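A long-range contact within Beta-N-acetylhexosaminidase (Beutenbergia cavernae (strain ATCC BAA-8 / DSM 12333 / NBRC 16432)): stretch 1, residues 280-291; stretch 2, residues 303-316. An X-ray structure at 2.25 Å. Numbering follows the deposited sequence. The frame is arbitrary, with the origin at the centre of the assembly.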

# COMPACT_ATOMS: atom_id res chain seq x y z
N SER A 280 -3.21 -14.44 -14.41
CA SER A 280 -4.26 -13.58 -14.91
C SER A 280 -4.57 -12.50 -13.86
O SER A 280 -4.34 -12.68 -12.66
N PRO A 281 -5.13 -11.37 -14.30
CA PRO A 281 -5.54 -10.37 -13.30
C PRO A 281 -6.48 -10.94 -12.25
O PRO A 281 -6.36 -10.60 -11.08
N ALA A 282 -7.42 -11.78 -12.66
CA ALA A 282 -8.36 -12.41 -11.74
C ALA A 282 -7.61 -13.24 -10.70
O ALA A 282 -7.84 -13.10 -9.50
N ASP A 283 -6.65 -14.06 -11.15
CA ASP A 283 -5.88 -14.87 -10.18
C ASP A 283 -5.01 -14.04 -9.24
O ASP A 283 -4.84 -14.41 -8.07
N ARG A 284 -4.47 -12.92 -9.72
CA ARG A 284 -3.70 -12.06 -8.81
C ARG A 284 -4.56 -11.65 -7.61
O ARG A 284 -4.12 -11.68 -6.45
N ALA A 285 -5.79 -11.23 -7.90
CA ALA A 285 -6.66 -10.75 -6.85
C ALA A 285 -7.04 -11.90 -5.91
O ALA A 285 -6.98 -11.78 -4.67
N ILE A 286 -7.41 -13.03 -6.51
CA ILE A 286 -7.88 -14.18 -5.75
C ILE A 286 -6.76 -14.72 -4.85
O ILE A 286 -6.99 -14.95 -3.66
N LEU A 287 -5.56 -14.89 -5.41
CA LEU A 287 -4.44 -15.40 -4.62
C LEU A 287 -4.06 -14.43 -3.49
O LEU A 287 -3.76 -14.87 -2.38
N ALA A 288 -4.06 -13.13 -3.76
CA ALA A 288 -3.74 -12.14 -2.73
C ALA A 288 -4.72 -12.28 -1.54
O ALA A 288 -4.32 -12.42 -0.39
N ILE A 289 -6.01 -12.26 -1.85
CA ILE A 289 -7.05 -12.36 -0.86
C ILE A 289 -6.94 -13.69 -0.08
O ILE A 289 -6.98 -13.70 1.16
N GLU A 290 -6.75 -14.80 -0.78
CA GLU A 290 -6.63 -16.08 -0.07
C GLU A 290 -5.45 -16.11 0.88
O GLU A 290 -5.50 -16.80 1.89
N ALA A 291 -4.38 -15.38 0.55
CA ALA A 291 -3.19 -15.29 1.43
C ALA A 291 -3.46 -14.48 2.70
O ALA A 291 -2.75 -14.64 3.70
N SER A 303 -7.25 -0.35 -15.93
CA SER A 303 -8.22 -0.92 -16.88
C SER A 303 -8.61 -2.34 -16.53
O SER A 303 -9.62 -2.82 -17.01
N ILE A 304 -7.81 -3.03 -15.72
CA ILE A 304 -8.14 -4.43 -15.39
C ILE A 304 -8.86 -4.57 -14.04
O ILE A 304 -9.17 -5.66 -13.63
N ALA A 305 -9.12 -3.46 -13.35
CA ALA A 305 -9.79 -3.56 -12.07
C ALA A 305 -11.18 -4.20 -12.21
O ALA A 305 -11.56 -5.04 -11.40
N ALA A 306 -11.95 -3.81 -13.22
CA ALA A 306 -13.32 -4.30 -13.39
C ALA A 306 -13.38 -5.82 -13.44
O ALA A 306 -14.17 -6.43 -12.72
N GLU A 307 -12.55 -6.43 -14.29
CA GLU A 307 -12.60 -7.88 -14.42
C GLU A 307 -12.07 -8.61 -13.16
O GLU A 307 -12.48 -9.74 -12.89
N MSE A 308 -11.18 -7.97 -12.39
CA MSE A 308 -10.69 -8.58 -11.16
C MSE A 308 -11.78 -8.59 -10.12
O MSE A 308 -11.99 -9.58 -9.42
N VAL A 309 -12.46 -7.46 -10.01
CA VAL A 309 -13.59 -7.36 -9.08
C VAL A 309 -14.61 -8.43 -9.44
O VAL A 309 -15.10 -9.13 -8.55
N ALA A 310 -14.91 -8.58 -10.73
CA ALA A 310 -15.98 -9.52 -11.13
C ALA A 310 -15.58 -10.94 -10.79
O ALA A 310 -16.41 -11.74 -10.37
N ALA A 311 -14.30 -11.24 -10.98
CA ALA A 311 -13.81 -12.57 -10.68
C ALA A 311 -13.91 -12.85 -9.18
O ALA A 311 -14.23 -13.97 -8.79
N VAL A 312 -13.61 -11.85 -8.34
CA VAL A 312 -13.62 -12.05 -6.90
C VAL A 312 -15.07 -12.22 -6.44
O VAL A 312 -15.35 -13.09 -5.62
N VAL A 313 -16.00 -11.44 -7.01
CA VAL A 313 -17.42 -11.61 -6.72
C VAL A 313 -17.87 -13.01 -7.11
O VAL A 313 -18.50 -13.70 -6.32
N ALA A 314 -17.54 -13.44 -8.33
CA ALA A 314 -18.04 -14.72 -8.81
C ALA A 314 -17.50 -15.87 -7.95
O ALA A 314 -18.23 -16.83 -7.67
N LYS A 315 -16.25 -15.78 -7.49
CA LYS A 315 -15.73 -16.89 -6.69
C LYS A 315 -16.36 -16.93 -5.28
O LYS A 315 -16.57 -17.99 -4.74
N ALA A 316 -16.68 -15.76 -4.72
CA ALA A 316 -17.38 -15.67 -3.45
C ALA A 316 -18.74 -16.32 -3.59
O ALA A 316 -19.19 -16.98 -2.68

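Where two helices cross closely, small residues set the spacing and longer side chains, mostly in ordinary helical rotamers, fill what remains. Helices 281-291 and 305-316 illustrate the principle, crossing at -53° with their axes 8.2 Å apart at closest approach. The backbones come nearest at Ala282 and Met308, whose CA atoms lie 4.5 Å apart; just beyond, Ala282 CB meets Ala311 CB at 3.4 Å. Met308, a selenomethionine, leaves its CA sideways, but its m, t, p conformation carries the chain along the other helix: CG lies 3.6 Å from Pro281 CB, and the terminal CE reaches Ala285 CB at 3.7 Å. Val312, with chi1 t, continues the row, placing CG2 3.7 Å from Ala285 CB and CG1 3.8 Å from Ile289 CD1. Ile286 and Ile289 both point toward the partner and share the m, t rotamer common in helices.

Polar groups work at the margins. Lys315 is extended through chi3, so its CD packs 3.7 Å from Ile286 CG2 before chi4 turns p; its NZ forms a long salt bridge of 3.8 Å with Glu290 OE2. No direct hydrogen bond joins the stretches. Instead, Glu307, with the less usual p chi1, brings OE1 3.6 Å from Pro281 CG, and HOH 1 O accepts from Ala282 N at 3.1 Å and donates to Glu307 OE1 at 2.9 Å.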

# COMPACT_ATOMS: atom_id res chain seq x y z
CB SER A 280 -5.52 -14.42 -15.22
OG SER A 280 -6.19 -14.69 -14.01
CB PRO A 281 -6.25 -9.32 -14.14
CG PRO A 281 -5.53 -9.43 -15.52
CD PRO A 281 -5.30 -10.90 -15.69
CB ALA A 282 -9.34 -13.27 -12.53
CB ASP A 283 -5.00 -15.91 -10.87
CG ASP A 283 -5.81 -17.06 -11.45
OD1 ASP A 283 -7.03 -17.13 -11.15
OD2 ASP A 283 -5.23 -17.89 -12.19
CB ARG A 284 -3.19 -10.81 -9.52
CG ARG A 284 -2.27 -11.12 -10.66
CD ARG A 284 -1.95 -9.89 -11.44
NE ARG A 284 -1.75 -10.28 -12.83
CZ ARG A 284 -1.78 -9.45 -13.86
NH1 ARG A 284 -1.94 -8.13 -13.67
NH2 ARG A 284 -1.64 -9.94 -15.06
CB ALA A 285 -7.93 -10.09 -7.45
CB ILE A 286 -8.44 -15.26 -6.68
CG1 ILE A 286 -9.81 -14.81 -7.20
CG2 ILE A 286 -8.60 -16.59 -5.92
CD1 ILE A 286 -10.28 -15.59 -8.40
CB LEU A 287 -3.22 -15.69 -5.49
CG LEU A 287 -3.36 -16.85 -6.50
CD1 LEU A 287 -2.20 -16.83 -7.43
CD2 LEU A 287 -3.43 -18.21 -5.84
CB ALA A 288 -3.79 -10.71 -3.33
CB ILE A 289 -8.40 -12.18 -1.54
CG1 ILE A 289 -8.53 -10.75 -2.00
CG2 ILE A 289 -9.57 -12.55 -0.58
CD1 ILE A 289 -9.74 -10.52 -2.91
CB GLU A 290 -6.50 -17.26 -1.06
CG GLU A 290 -7.77 -17.56 -1.81
CD GLU A 290 -7.64 -18.75 -2.77
OE1 GLU A 290 -6.53 -18.99 -3.30
OE2 GLU A 290 -8.64 -19.46 -2.97
CB ALA A 291 -2.01 -14.66 0.67
CB SER A 303 -7.72 -0.88 -18.33
OG SER A 303 -6.69 -1.85 -18.54
CB ILE A 304 -6.89 -5.31 -15.42
CG1 ILE A 304 -5.85 -4.79 -14.43
CG2 ILE A 304 -6.34 -5.41 -16.89
CD1 ILE A 304 -4.61 -5.60 -14.42
CB ALA A 305 -9.91 -2.18 -11.43
CB ALA A 306 -13.98 -3.70 -14.68
CB GLU A 307 -11.84 -8.33 -15.65
CG GLU A 307 -10.34 -8.47 -15.41
CD GLU A 307 -9.56 -8.41 -16.71
OE1 GLU A 307 -8.80 -9.37 -17.02
OE2 GLU A 307 -9.73 -7.40 -17.42
CB MSE A 308 -9.47 -7.83 -10.62
CG MSE A 308 -8.28 -7.94 -11.54
SE MSE A 308 -6.83 -6.70 -11.07
CE MSE A 308 -6.30 -7.46 -9.42
CB VAL A 309 -14.22 -5.95 -9.10
CG1 VAL A 309 -15.56 -5.96 -8.37
CG2 VAL A 309 -13.26 -4.95 -8.45
CB ALA A 310 -16.28 -9.40 -12.61
CB ALA A 311 -12.40 -12.73 -11.16
CB VAL A 312 -12.91 -10.92 -6.13
CG1 VAL A 312 -13.08 -11.13 -4.62
CG2 VAL A 312 -11.41 -10.94 -6.46
CB VAL A 313 -18.30 -10.57 -7.45
CG1 VAL A 313 -19.80 -10.99 -7.36
CG2 VAL A 313 -18.12 -9.22 -6.87
CB ALA A 314 -17.68 -14.94 -10.27
CB LYS A 315 -14.21 -16.82 -6.60
CG LYS A 315 -13.56 -18.02 -5.81
CD LYS A 315 -12.07 -17.87 -5.74
CE LYS A 315 -11.41 -18.93 -4.87
NZ LYS A 315 -11.40 -20.25 -5.49
CB ALA A 316 -17.54 -14.22 -3.00
O HOH W 1 -8.62 -11.83 -15.49